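Local coordinates for major extracellular endoglucanase (Xanthomonas campestris pv. campestris, PDB 4TUF), which hydrolyses internal beta-1,4-glucosidic linkages in cellulose, lichenin and cereal beta-glucans, here as the family 5 catalytic domain of the longer enzyme, at residues 17-22 / 54-59; 23-28 / 313-318; 91-96 / 141-146; 152-157 / 191-196. All coordinates share one frame; numbering follows the deposited sequence.

Contact 1 (17-22 / 54-59); sequences VQLKGV and FNAVRL
Val22 lies over one face of the Phe54 ring, the two side chains crossing at about a right angle. Val22 CB stands 4.0 Å from the centroid of the Phe54 ring in a CH-pi contact, and CG1, held between the backbone N and the carbonyl carbon (chi1 66°), rests on the same face, somewhat off its centre. The edge of the ring is turned to the backbone of 17-22: Lys20 O lies in the ring plane, 3.4 Å from Phe54 CD1. Met337, Leu340 and Trp344 of helix 334-344 also pack on Phe54.

The Asn55 amide reaches the neighbouring backbone with both of its ends. Asn55 ND2 donates to Gln18 O (3.0 Å), with the acceptor close to the amide plane, while OD1 of the same amide accepts Lys20 N at 2.8 Å; together the two bonds fix the rotation of the group. The Lys20 side chain crosses Asn55 at about a right angle, its CB 3.5 Å from Asn55 OD1, before its extended chain runs away from 54-59.

Lys20 O also receives Asn55 N (3.0 Å). Farther along, Val22 N donates to Ala56 O, and Val22 O accepts Arg58 N at 3.0 Å. On the face of the sheet opposite Val22 and Val57, the methyl of Ala56 meets Leu19 CD2 at 3.8 Å, with Phe310 packing on both residues. Arg58 carries its guanidinium away to salt bridges with Asp153, Glu196 and Glu278, the last the probable nucleophile. Strand 16-23, helix 42-51 and strand 56-61 form a beta-alpha-beta unit, whose two parallel strands are the first two of the TIM barrel.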
# COMPACT_ATOMS: atom_id res chain seq x y z
N VAL A 17 6.78 -12.58 -10.71
CA VAL A 17 5.96 -11.39 -10.86
C VAL A 17 6.73 -10.15 -10.41
O VAL A 17 7.38 -10.16 -9.37
CB VAL A 17 4.66 -11.52 -10.02
CG1 VAL A 17 3.91 -10.20 -9.98
CG2 VAL A 17 3.79 -12.64 -10.57
N GLN A 18 6.67 -9.09 -11.21
CA GLN A 18 7.24 -7.81 -10.80
C GLN A 18 6.15 -6.76 -10.67
O GLN A 18 5.41 -6.51 -11.63
CB GLN A 18 8.30 -7.34 -11.78
CG GLN A 18 8.96 -6.04 -11.37
CD GLN A 18 9.78 -5.42 -12.47
OE1 GLN A 18 9.75 -5.88 -13.62
NE2 GLN A 18 10.51 -4.37 -12.14
N LEU A 19 6.03 -6.16 -9.50
CA LEU A 19 4.94 -5.23 -9.25
C LEU A 19 5.34 -3.79 -9.54
O LEU A 19 5.88 -3.10 -8.68
CB LEU A 19 4.47 -5.35 -7.81
CG LEU A 19 4.01 -6.75 -7.43
CD1 LEU A 19 3.73 -6.82 -5.95
CD2 LEU A 19 2.78 -7.14 -8.24
N LYS A 20 5.09 -3.36 -10.77
CA LYS A 20 5.24 -1.97 -11.14
C LYS A 20 3.97 -1.24 -10.72
O LYS A 20 3.06 -1.02 -11.52
CB LYS A 20 5.48 -1.84 -12.65
CG LYS A 20 6.46 -2.86 -13.21
CD LYS A 20 6.55 -2.76 -14.72
CE LYS A 20 7.25 -3.96 -15.31
NZ LYS A 20 7.40 -3.87 -16.80
N GLY A 21 3.90 -0.88 -9.44
CA GLY A 21 2.63 -0.51 -8.85
C GLY A 21 2.38 0.95 -8.53
O GLY A 21 3.30 1.78 -8.56
N VAL A 22 1.12 1.24 -8.22
CA VAL A 22 0.71 2.57 -7.80
C VAL A 22 -0.54 2.43 -6.93
O VAL A 22 -1.31 1.48 -7.09
CB VAL A 22 0.44 3.49 -9.02
CG1 VAL A 22 -0.76 3.00 -9.81
CG2 VAL A 22 0.25 4.94 -8.58
N PHE A 54 2.38 0.77 -15.60
CA PHE A 54 1.96 0.12 -14.36
C PHE A 54 1.29 -1.22 -14.66
O PHE A 54 0.46 -1.31 -15.57
CB PHE A 54 0.99 1.00 -13.56
CG PHE A 54 1.58 2.30 -13.07
CD1 PHE A 54 2.43 2.32 -11.99
CD2 PHE A 54 1.25 3.50 -13.68
CE1 PHE A 54 2.96 3.52 -11.53
CE2 PHE A 54 1.78 4.69 -13.23
CZ PHE A 54 2.63 4.70 -12.15
N ASN A 55 1.63 -2.24 -13.89
CA ASN A 55 0.96 -3.53 -14.02
C ASN A 55 0.38 -3.99 -12.69
O ASN A 55 -0.06 -5.13 -12.56
CB ASN A 55 1.92 -4.58 -14.56
CG ASN A 55 2.86 -5.12 -13.51
OD1 ASN A 55 3.17 -4.45 -12.53
ND2 ASN A 55 3.32 -6.35 -13.71
N ALA A 56 0.40 -3.10 -11.70
CA ALA A 56 -0.04 -3.46 -10.37
C ALA A 56 -0.69 -2.28 -9.67
O ALA A 56 -0.30 -1.13 -9.88
CB ALA A 56 1.12 -3.99 -9.55
N VAL A 57 -1.67 -2.56 -8.83
CA VAL A 57 -2.45 -1.53 -8.17
C VAL A 57 -2.72 -1.90 -6.71
O VAL A 57 -3.07 -3.05 -6.40
CB VAL A 57 -3.78 -1.28 -8.92
CG1 VAL A 57 -4.91 -0.94 -7.97
CG2 VAL A 57 -3.61 -0.19 -9.96
N ARG A 58 -2.55 -0.94 -5.81
CA ARG A 58 -2.91 -1.12 -4.41
C ARG A 58 -4.23 -0.38 -4.15
O ARG A 58 -4.30 0.84 -4.32
CB ARG A 58 -1.80 -0.60 -3.50
CG ARG A 58 -1.98 -0.88 -2.01
CD ARG A 58 -0.72 -0.47 -1.26
NE ARG A 58 -0.78 -0.68 0.18
CZ ARG A 58 -1.09 0.27 1.07
NH1 ARG A 58 -1.39 1.49 0.65
NH2 ARG A 58 -1.10 -0.01 2.36
N LEU A 59 -5.26 -1.12 -3.75
CA LEU A 59 -6.60 -0.56 -3.56
C LEU A 59 -7.01 -0.40 -2.10
O LEU A 59 -7.44 -1.36 -1.46
CB LEU A 59 -7.65 -1.44 -4.25
CG LEU A 59 -8.09 -1.10 -5.67
CD1 LEU A 59 -9.29 -1.95 -6.04
CD2 LEU A 59 -8.42 0.38 -5.78

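Contact 2 (23-28 / 313-318); sequences NVFGFE and SWNPNS
The Phe25 ring turns an edge to the Asn315 amide, the two planes standing 74° apart, with Asn315 OD1 near the plane of the ring. Glu28 OE2 also lies in that plane at the edge, and Ser313 CB approaches obliquely, 3.9 Å from Phe25 CE1. Phe25 was modelled in two conformers, so these ring contacts remain doubtful. His111 also meets the ring edge-to-face, and Trp312 at a steep angle.

The amide of Asn315 runs alongside the backbone of Phe25. OD1 accepts Phe25 N at 3.1 Å, the donor tilted 30° from the carbonyl plane, and ND2 returns a weak bond to Phe25 O. These are the loops that follow the first and the eighth strands of the TIM barrel, at the carboxyl-terminal rim where family 5 enzymes carry their active site; Asn23 packs against Glu278, the probable nucleophile, and accepts a hydrogen bond from Arg58 while its ND2 donates to Tyr311 O.

Next to the amide, Trp314 N donates to Asn23 O at 2.8 Å in a nearly straight bond. Trp314 CB lies 4.1 Å from Val24 CG2, the two side chains side by side and pointing the same way. With CG anti to the backbone N (chi1 178°), the indole then leaves the contact for Met45 and Met49 of helix 42-51. Within 23-28, Glu28 OE1 accepts Gly26 N on its syn lone pair (2.9 Å).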
# COMPACT_ATOMS: atom_id res chain seq x y z
N ASN A 23 -0.71 3.34 -5.98
CA ASN A 23 -1.91 3.39 -5.14
C ASN A 23 -3.06 4.13 -5.81
O ASN A 23 -2.87 5.22 -6.35
CB ASN A 23 -1.59 4.06 -3.81
CG ASN A 23 -0.78 3.17 -2.88
OD1 ASN A 23 -1.33 2.48 -2.02
ND2 ASN A 23 0.54 3.19 -3.05
N VAL A 24 -4.25 3.55 -5.75
CA VAL A 24 -5.46 4.17 -6.30
C VAL A 24 -6.50 4.34 -5.20
O VAL A 24 -7.19 3.38 -4.85
CB VAL A 24 -6.06 3.33 -7.44
CG1 VAL A 24 -7.27 4.04 -8.03
CG2 VAL A 24 -5.02 3.05 -8.51
N PHE A 25 -6.64 5.55 -4.65
CA PHE A 25 -7.50 5.84 -3.50
C PHE A 25 -8.93 6.18 -3.88
O PHE A 25 -9.22 6.50 -5.03
CB PHE A 25 -6.92 7.00 -2.70
CG PHE A 25 -5.67 6.66 -1.94
CD1 PHE A 25 -4.45 6.61 -2.57
CD2 PHE A 25 -5.73 6.38 -0.58
CE1 PHE A 25 -3.31 6.28 -1.87
CE2 PHE A 25 -4.59 6.05 0.12
CZ PHE A 25 -3.38 6.01 -0.52
N GLY A 26 -9.81 6.17 -2.89
CA GLY A 26 -11.20 6.54 -3.06
C GLY A 26 -12.12 5.62 -2.29
O GLY A 26 -12.98 6.09 -1.54
N PHE A 27 -11.92 4.32 -2.44
CA PHE A 27 -12.81 3.32 -1.84
C PHE A 27 -12.73 3.30 -0.31
O PHE A 27 -13.52 2.62 0.34
CB PHE A 27 -12.50 1.92 -2.38
CG PHE A 27 -13.03 1.66 -3.77
CD1 PHE A 27 -14.39 1.50 -3.99
CD2 PHE A 27 -12.17 1.57 -4.85
CE1 PHE A 27 -14.88 1.26 -5.25
CE2 PHE A 27 -12.65 1.33 -6.12
CZ PHE A 27 -14.01 1.18 -6.33
N GLU A 28 -11.78 4.04 0.26
CA GLU A 28 -11.63 4.08 1.71
C GLU A 28 -12.11 5.42 2.26
O GLU A 28 -11.86 5.74 3.42
CB GLU A 28 -10.18 3.81 2.11
CG GLU A 28 -9.24 5.02 2.09
CD GLU A 28 -9.06 5.63 0.71
OE1 GLU A 28 -9.44 4.99 -0.30
OE2 GLU A 28 -8.53 6.76 0.64
N SER A 313 0.78 8.86 -5.24
CA SER A 313 -0.32 7.97 -5.63
C SER A 313 -0.72 8.23 -7.07
O SER A 313 -0.10 9.04 -7.76
CB SER A 313 -1.53 8.19 -4.73
OG SER A 313 -2.00 9.52 -4.87
N TRP A 314 -1.77 7.55 -7.52
CA TRP A 314 -2.34 7.85 -8.83
C TRP A 314 -3.02 9.21 -8.80
O TRP A 314 -2.70 10.10 -9.59
CB TRP A 314 -3.34 6.77 -9.25
CG TRP A 314 -4.01 7.04 -10.56
CD1 TRP A 314 -5.33 7.35 -10.76
CD2 TRP A 314 -3.39 7.03 -11.85
NE1 TRP A 314 -5.57 7.53 -12.11
CE2 TRP A 314 -4.40 7.34 -12.79
CE3 TRP A 314 -2.09 6.80 -12.30
CZ2 TRP A 314 -4.14 7.43 -14.16
CZ3 TRP A 314 -1.83 6.88 -13.66
CH2 TRP A 314 -2.85 7.19 -14.58
N ASN A 315 -3.93 9.36 -7.86
CA ASN A 315 -4.74 10.55 -7.70
C ASN A 315 -3.94 11.79 -7.31
O ASN A 315 -3.04 11.72 -6.49
CB ASN A 315 -5.83 10.32 -6.65
CG ASN A 315 -6.30 8.88 -6.60
OD1 ASN A 315 -5.55 7.97 -6.26
ND2 ASN A 315 -7.56 8.67 -6.95
N PRO A 316 -4.30 12.92 -7.90
CA PRO A 316 -3.73 14.20 -7.55
C PRO A 316 -4.10 14.67 -6.17
O PRO A 316 -3.31 15.33 -5.53
CB PRO A 316 -4.35 15.13 -8.57
CG PRO A 316 -5.48 14.40 -9.12
CD PRO A 316 -5.01 13.01 -9.17
N ASN A 317 -5.34 14.41 -5.78
CA ASN A 317 -5.86 15.02 -4.58
C ASN A 317 -5.47 14.23 -3.36
O ASN A 317 -6.31 13.82 -2.57
CB ASN A 317 -7.38 15.14 -4.67
CG ASN A 317 -8.06 13.80 -4.74
OD1 ASN A 317 -7.46 12.81 -5.13
ND2 ASN A 317 -9.33 13.76 -4.37
N SER A 318 -4.17 14.08 -3.19
CA SER A 318 -3.64 13.55 -1.96
C SER A 318 -2.88 14.71 -1.37
O SER A 318 -1.98 15.25 -2.00
CB SER A 318 -2.70 12.38 -2.24
OG SER A 318 -1.41 12.82 -2.63

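Contact 3 (91-96 / 141-146); sequences ILDKVI and NRYKNV. With 2HP (dihydrogenphosphate ion), chain E.
Tyr143 points its CB toward helix 88-102 and lays its ring against Ile96, its hydroxyl reaching Asp93. From CB the ring is set anti to the carbonyl carbon (chi1 -56°), and CD1 is the first ring atom to meet Ile96, 4.1 Å from Ile96 CD1. That methyl sits over the ring face, 3.6 Å from Tyr143 CZ, in a CH-pi contact 15° off the ring normal. Arg142 CG covers the opposite face. At the tip, Tyr143 OH touches Leu92 CG and donates to Asp93 OD1 at 2.5 Å, meeting that oxygen nearly along its C-O bond.

This joins two adjacent helices of the outer layer of the TIM barrel, 88-102 and 129-143, with Leu108 of strand 105-110 packing beneath Ile96 and Tyr143. Asp93 is held a second time by Arg142, whose guanidinium grips it side-on in a salt bridge: NE binds OD1 (2.9 Å) and NH2 binds OD2 (2.7 Å), each through a syn lone pair. The two flat groups are only 18° from coplanar, whereas the carboxylate stands steeply to the Tyr143 ring. Beyond the ring, Ile96 CG2 packs on Val146 CG1 at 3.9 Å. Lys94 instead approaches a dihydrogenphosphate ion, whose pocket also includes Lys43 and Asp82.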
# COMPACT_ATOMS: atom_id res chain seq x y z
N ILE A 91 -19.47 -1.60 -7.40
CA ILE A 91 -18.51 -0.83 -8.18
C ILE A 91 -17.10 -1.38 -7.90
O ILE A 91 -16.29 -1.50 -8.82
CB ILE A 91 -18.59 0.68 -7.87
CG1 ILE A 91 -19.96 1.22 -8.29
CG2 ILE A 91 -17.50 1.45 -8.60
CD1 ILE A 91 -20.13 2.72 -8.06
N LEU A 92 -16.83 -1.73 -6.65
CA LEU A 92 -15.58 -2.39 -6.30
C LEU A 92 -15.47 -3.70 -7.07
O LEU A 92 -14.43 -3.98 -7.68
CB LEU A 92 -15.50 -2.64 -4.79
CG LEU A 92 -14.22 -3.28 -4.24
CD1 LEU A 92 -13.00 -2.46 -4.61
CD2 LEU A 92 -14.31 -3.47 -2.71
N ASP A 93 -16.54 -4.48 -7.07
CA ASP A 93 -16.59 -5.73 -7.82
C ASP A 93 -16.21 -5.49 -9.28
O ASP A 93 -15.38 -6.22 -9.83
CB ASP A 93 -17.99 -6.35 -7.74
CG ASP A 93 -18.28 -6.97 -6.39
OD1 ASP A 93 -17.38 -7.00 -5.52
OD2 ASP A 93 -19.42 -7.45 -6.20
N LYS A 94 -16.80 -4.46 -9.87
CA LYS A 94 -16.59 -4.16 -11.28
C LYS A 94 -15.17 -3.64 -11.58
O LYS A 94 -14.62 -3.91 -12.64
CB LYS A 94 -17.63 -3.13 -11.74
CG LYS A 94 -17.92 -3.16 -13.22
CD LYS A 94 -19.12 -2.29 -13.55
CE LYS A 94 -19.61 -2.54 -14.97
NZ LYS A 94 -20.11 -3.93 -15.12
N VAL A 95 -14.60 -2.90 -10.63
CA VAL A 95 -13.25 -2.36 -10.82
C VAL A 95 -12.19 -3.45 -10.73
O VAL A 95 -11.28 -3.51 -11.56
CB VAL A 95 -12.94 -1.25 -9.79
CG1 VAL A 95 -11.47 -0.88 -9.83
CG2 VAL A 95 -13.80 -0.02 -10.06
N ILE A 96 -12.30 -4.31 -9.73
CA ILE A 96 -11.38 -5.43 -9.57
C ILE A 96 -11.47 -6.37 -10.77
O ILE A 96 -10.46 -6.91 -11.23
CB ILE A 96 -11.67 -6.19 -8.26
CG1 ILE A 96 -11.14 -5.37 -7.07
CG2 ILE A 96 -11.01 -7.56 -8.25
CD1 ILE A 96 -11.77 -5.74 -5.75
N ASN A 141 -12.84 -13.95 0.93
CA ASN A 141 -13.87 -14.87 0.47
C ASN A 141 -14.45 -14.44 -0.88
O ASN A 141 -14.71 -15.27 -1.75
CB ASN A 141 -14.98 -14.97 1.50
CG ASN A 141 -15.96 -16.07 1.19
OD1 ASN A 141 -15.62 -17.03 0.50
ND2 ASN A 141 -17.18 -15.94 1.70
N ARG A 142 -14.64 -13.14 -1.05
CA ARG A 142 -15.30 -12.63 -2.25
C ARG A 142 -14.42 -12.72 -3.49
O ARG A 142 -14.89 -13.12 -4.55
CB ARG A 142 -15.73 -11.19 -2.02
CG ARG A 142 -16.74 -10.69 -3.01
CD ARG A 142 -17.20 -9.31 -2.65
NE ARG A 142 -18.29 -8.87 -3.51
CZ ARG A 142 -19.57 -9.07 -3.22
NH1 ARG A 142 -19.90 -9.70 -2.11
NH2 ARG A 142 -20.51 -8.64 -4.05
N TYR A 143 -13.15 -12.36 -3.36
CA TYR A 143 -12.28 -12.21 -4.53
C TYR A 143 -11.25 -13.32 -4.69
O TYR A 143 -10.34 -13.20 -5.52
CB TYR A 143 -11.58 -10.85 -4.47
CG TYR A 143 -12.57 -9.71 -4.36
CD1 TYR A 143 -13.46 -9.43 -5.40
CD2 TYR A 143 -12.64 -8.92 -3.22
CE1 TYR A 143 -14.37 -8.40 -5.30
CE2 TYR A 143 -13.55 -7.89 -3.11
CZ TYR A 143 -14.41 -7.63 -4.15
OH TYR A 143 -15.33 -6.60 -4.06
N LYS A 144 -11.38 -14.41 -3.94
CA LYS A 144 -10.37 -15.47 -3.94
C LYS A 144 -10.24 -16.18 -5.29
O LYS A 144 -9.26 -16.88 -5.53
CB LYS A 144 -10.67 -16.50 -2.85
CG LYS A 144 -11.80 -17.45 -3.16
CD LYS A 144 -12.06 -18.38 -1.98
CE LYS A 144 -13.38 -19.12 -2.14
NZ LYS A 144 -14.50 -18.20 -2.52
N ASN A 145 -11.24 -16.02 -6.15
CA ASN A 145 -11.23 -16.68 -7.45
C ASN A 145 -10.86 -15.73 -8.58
O ASN A 145 -10.82 -16.13 -9.74
CB ASN A 145 -12.60 -17.31 -7.74
CG ASN A 145 -12.88 -18.52 -6.87
OD1 ASN A 145 -12.01 -19.36 -6.66
ND2 ASN A 145 -14.11 -18.60 -6.35
N VAL A 146 -10.61 -14.47 -8.23
CA VAL A 146 -10.14 -13.48 -9.20
C VAL A 146 -8.61 -13.57 -9.32
O VAL A 146 -7.89 -13.07 -8.46
CB VAL A 146 -10.54 -12.04 -8.79
CG1 VAL A 146 -10.10 -11.05 -9.83
CG2 VAL A 146 -12.04 -11.95 -8.58
P 2HP E . -19.85 -2.60 -18.98
O1 2HP E . -20.21 -3.79 -19.83
O2 2HP E . -19.68 -1.37 -19.85
O3 2HP E . -20.95 -2.36 -17.98
O4 2HP E . -18.55 -2.88 -18.26

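Contact 4 (152-157 / 191-196); sequences LDLKNE and WLIAVE
A single water is gripped from both segments: it donates to Asp153 OD1 (2.9 Å) and to Lys155 O (2.7 Å) and accepts from Glu196 N (3.1 Å). Beside it the Glu196 side chain, extended beyond CG, reaches across to 152-157. Its OE1 receives Glu157 N at 2.8 Å, the donor standing 44° above the carboxylate plane. Its OE2 comes within 2.9 Å of Asp153 OD1, two acceptors with no bond between them, their carboxylates turned 70° apart.

Toward the start of both segments, the parallel strands 149-153 and 192-195 are joined by hydrogen bonds from Ala194 N to Leu152 O and from Leu154 N to Ala194 O. Leu152 CD1 meets the edge of the Trp191 ring, 3.6 Å from CZ3, and Leu154 CG rests on Ile193 CG2, also at 3.6 Å.

Glu157, the proton donor by similarity, has its OE2 bonded to Tyr238 and His236, while Glu196 fastens its backbone. The pairing of Asp153 with Glu196 would be unfavourable if both carried full charge; Arg58, salt-bridged to both, probably offsets it, and the proximity may raise the proton affinity of one of the two carboxylates.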
# COMPACT_ATOMS: atom_id res chain seq x y z
N LEU A 152 -3.68 -9.47 0.43
CA LEU A 152 -4.20 -8.43 1.31
C LEU A 152 -3.13 -7.75 2.14
O LEU A 152 -2.28 -8.42 2.75
CB LEU A 152 -5.27 -9.01 2.24
CG LEU A 152 -6.72 -8.63 1.93
CD1 LEU A 152 -7.70 -9.58 2.58
CD2 LEU A 152 -6.97 -7.22 2.40
N ASP A 153 -3.18 -6.43 2.16
CA ASP A 153 -2.40 -5.60 3.08
C ASP A 153 -3.25 -5.46 4.35
O ASP A 153 -4.21 -4.68 4.37
CB ASP A 153 -2.08 -4.24 2.45
CG ASP A 153 -1.06 -3.44 3.24
OD1 ASP A 153 -0.90 -3.69 4.45
OD2 ASP A 153 -0.42 -2.54 2.64
N LEU A 154 -2.90 -6.22 5.39
CA LEU A 154 -3.79 -6.46 6.53
C LEU A 154 -4.34 -5.22 7.22
O LEU A 154 -5.50 -5.19 7.63
CB LEU A 154 -3.09 -7.33 7.57
CG LEU A 154 -2.70 -8.75 7.17
CD1 LEU A 154 -2.23 -9.50 8.39
CD2 LEU A 154 -3.86 -9.49 6.50
N LYS A 155 -3.50 -4.19 7.37
CA LYS A 155 -3.91 -2.95 8.03
C LYS A 155 -2.93 -1.83 7.68
O LYS A 155 -1.72 -1.99 7.78
CB LYS A 155 -3.99 -3.16 9.55
CG LYS A 155 -3.65 -1.95 10.40
CD LYS A 155 -4.87 -1.10 10.67
CE LYS A 155 -4.58 -0.03 11.70
NZ LYS A 155 -3.58 0.97 11.26
N ASN A 156 -3.46 -0.69 7.28
CA ASN A 156 -2.62 0.42 6.86
C ASN A 156 -2.00 1.22 7.99
O ASN A 156 -2.69 1.67 8.88
CB ASN A 156 -3.43 1.36 5.97
CG ASN A 156 -2.57 2.40 5.28
OD1 ASN A 156 -1.78 2.09 4.41
ND2 ASN A 156 -2.75 3.65 5.66
N GLU A 157 -0.70 1.42 7.91
CA GLU A 157 0.02 2.38 8.74
C GLU A 157 -0.13 2.31 10.26
O GLU A 157 -0.51 3.30 10.89
CB GLU A 157 -0.19 3.79 8.22
CG GLU A 157 0.34 3.94 6.81
CD GLU A 157 0.43 5.37 6.38
OE1 GLU A 157 -0.30 6.21 6.93
OE2 GLU A 157 1.23 5.66 5.48
N TRP A 191 -3.34 -16.52 -1.44
CA TRP A 191 -3.11 -15.09 -1.35
C TRP A 191 -1.85 -14.75 -0.56
O TRP A 191 -1.50 -15.45 0.38
CB TRP A 191 -4.30 -14.39 -0.71
CG TRP A 191 -5.41 -14.07 -1.66
CD1 TRP A 191 -5.64 -14.64 -2.88
CD2 TRP A 191 -6.45 -13.11 -1.46
NE1 TRP A 191 -6.76 -14.08 -3.45
CE2 TRP A 191 -7.27 -13.14 -2.61
CE3 TRP A 191 -6.76 -12.21 -0.43
CZ2 TRP A 191 -8.39 -12.32 -2.74
CZ3 TRP A 191 -7.87 -11.39 -0.57
CH2 TRP A 191 -8.67 -11.45 -1.72
N LEU A 192 -1.19 -13.66 -0.95
CA LEU A 192 -0.08 -13.13 -0.17
C LEU A 192 -0.59 -12.26 0.98
O LEU A 192 -1.63 -11.61 0.87
CB LEU A 192 0.87 -12.33 -1.05
CG LEU A 192 1.47 -13.02 -2.27
CD1 LEU A 192 2.37 -12.04 -3.00
CD2 LEU A 192 2.24 -14.26 -1.86
N ILE A 193 0.16 -12.24 2.07
CA ILE A 193 -0.17 -11.41 3.21
C ILE A 193 0.86 -10.29 3.33
O ILE A 193 2.04 -10.55 3.57
CB ILE A 193 -0.19 -12.23 4.51
CG1 ILE A 193 -1.12 -13.44 4.35
CG2 ILE A 193 -0.64 -11.37 5.69
CD1 ILE A 193 -2.57 -13.07 4.19
N ALA A 194 0.42 -9.05 3.14
CA ALA A 194 1.35 -7.93 3.28
C ALA A 194 1.27 -7.36 4.69
O ALA A 194 0.19 -7.07 5.20
CB ALA A 194 1.05 -6.84 2.26
N VAL A 195 2.44 -7.22 5.32
CA VAL A 195 2.51 -6.69 6.67
C VAL A 195 3.38 -5.44 6.71
O VAL A 195 4.47 -5.41 6.15
CB VAL A 195 3.07 -7.73 7.66
CG1 VAL A 195 3.12 -7.15 9.07
CG2 VAL A 195 2.22 -8.98 7.62
N GLU A 196 2.87 -4.40 7.36
CA GLU A 196 3.60 -3.15 7.47
C GLU A 196 4.27 -3.04 8.83
O GLU A 196 3.97 -3.80 9.76
CB GLU A 196 2.67 -1.96 7.25
CG GLU A 196 1.90 -2.01 5.93
CD GLU A 196 0.95 -0.84 5.78
OE1 GLU A 196 1.29 0.26 6.26
OE2 GLU A 196 -0.15 -1.03 5.20
O HOH W 1 -0.20 -4.14 7.20

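How the contacts relate
Arg58 joins contacts 1, 2 and 4: its NH2 forms a salt bridge with Asp153 OD2 (2.6 Å), and its NH1 lies 2.9 Å from Asn23 OD1. Contacts 1 and 4 are strand pairs of the same sheet, their centres about 15 Å apart, and contact 2 continues from strand 16-23 into the rim. Contact 3 lies outside, in the helical layer away from the probable catalytic glutamates. It meets contact 1 where Leu59 CD1 packs on Leu92 CD1 (4.0 Å), contact 2 through the Phe27 ring, and contact 4 where Trp191 CZ2 approaches Tyr143 O. Contact 4 holds Glu157, probable proton donor, and contact 2 borders Glu278, probable nucleophile; nearest atoms of the two contacts are about 6 Å apart.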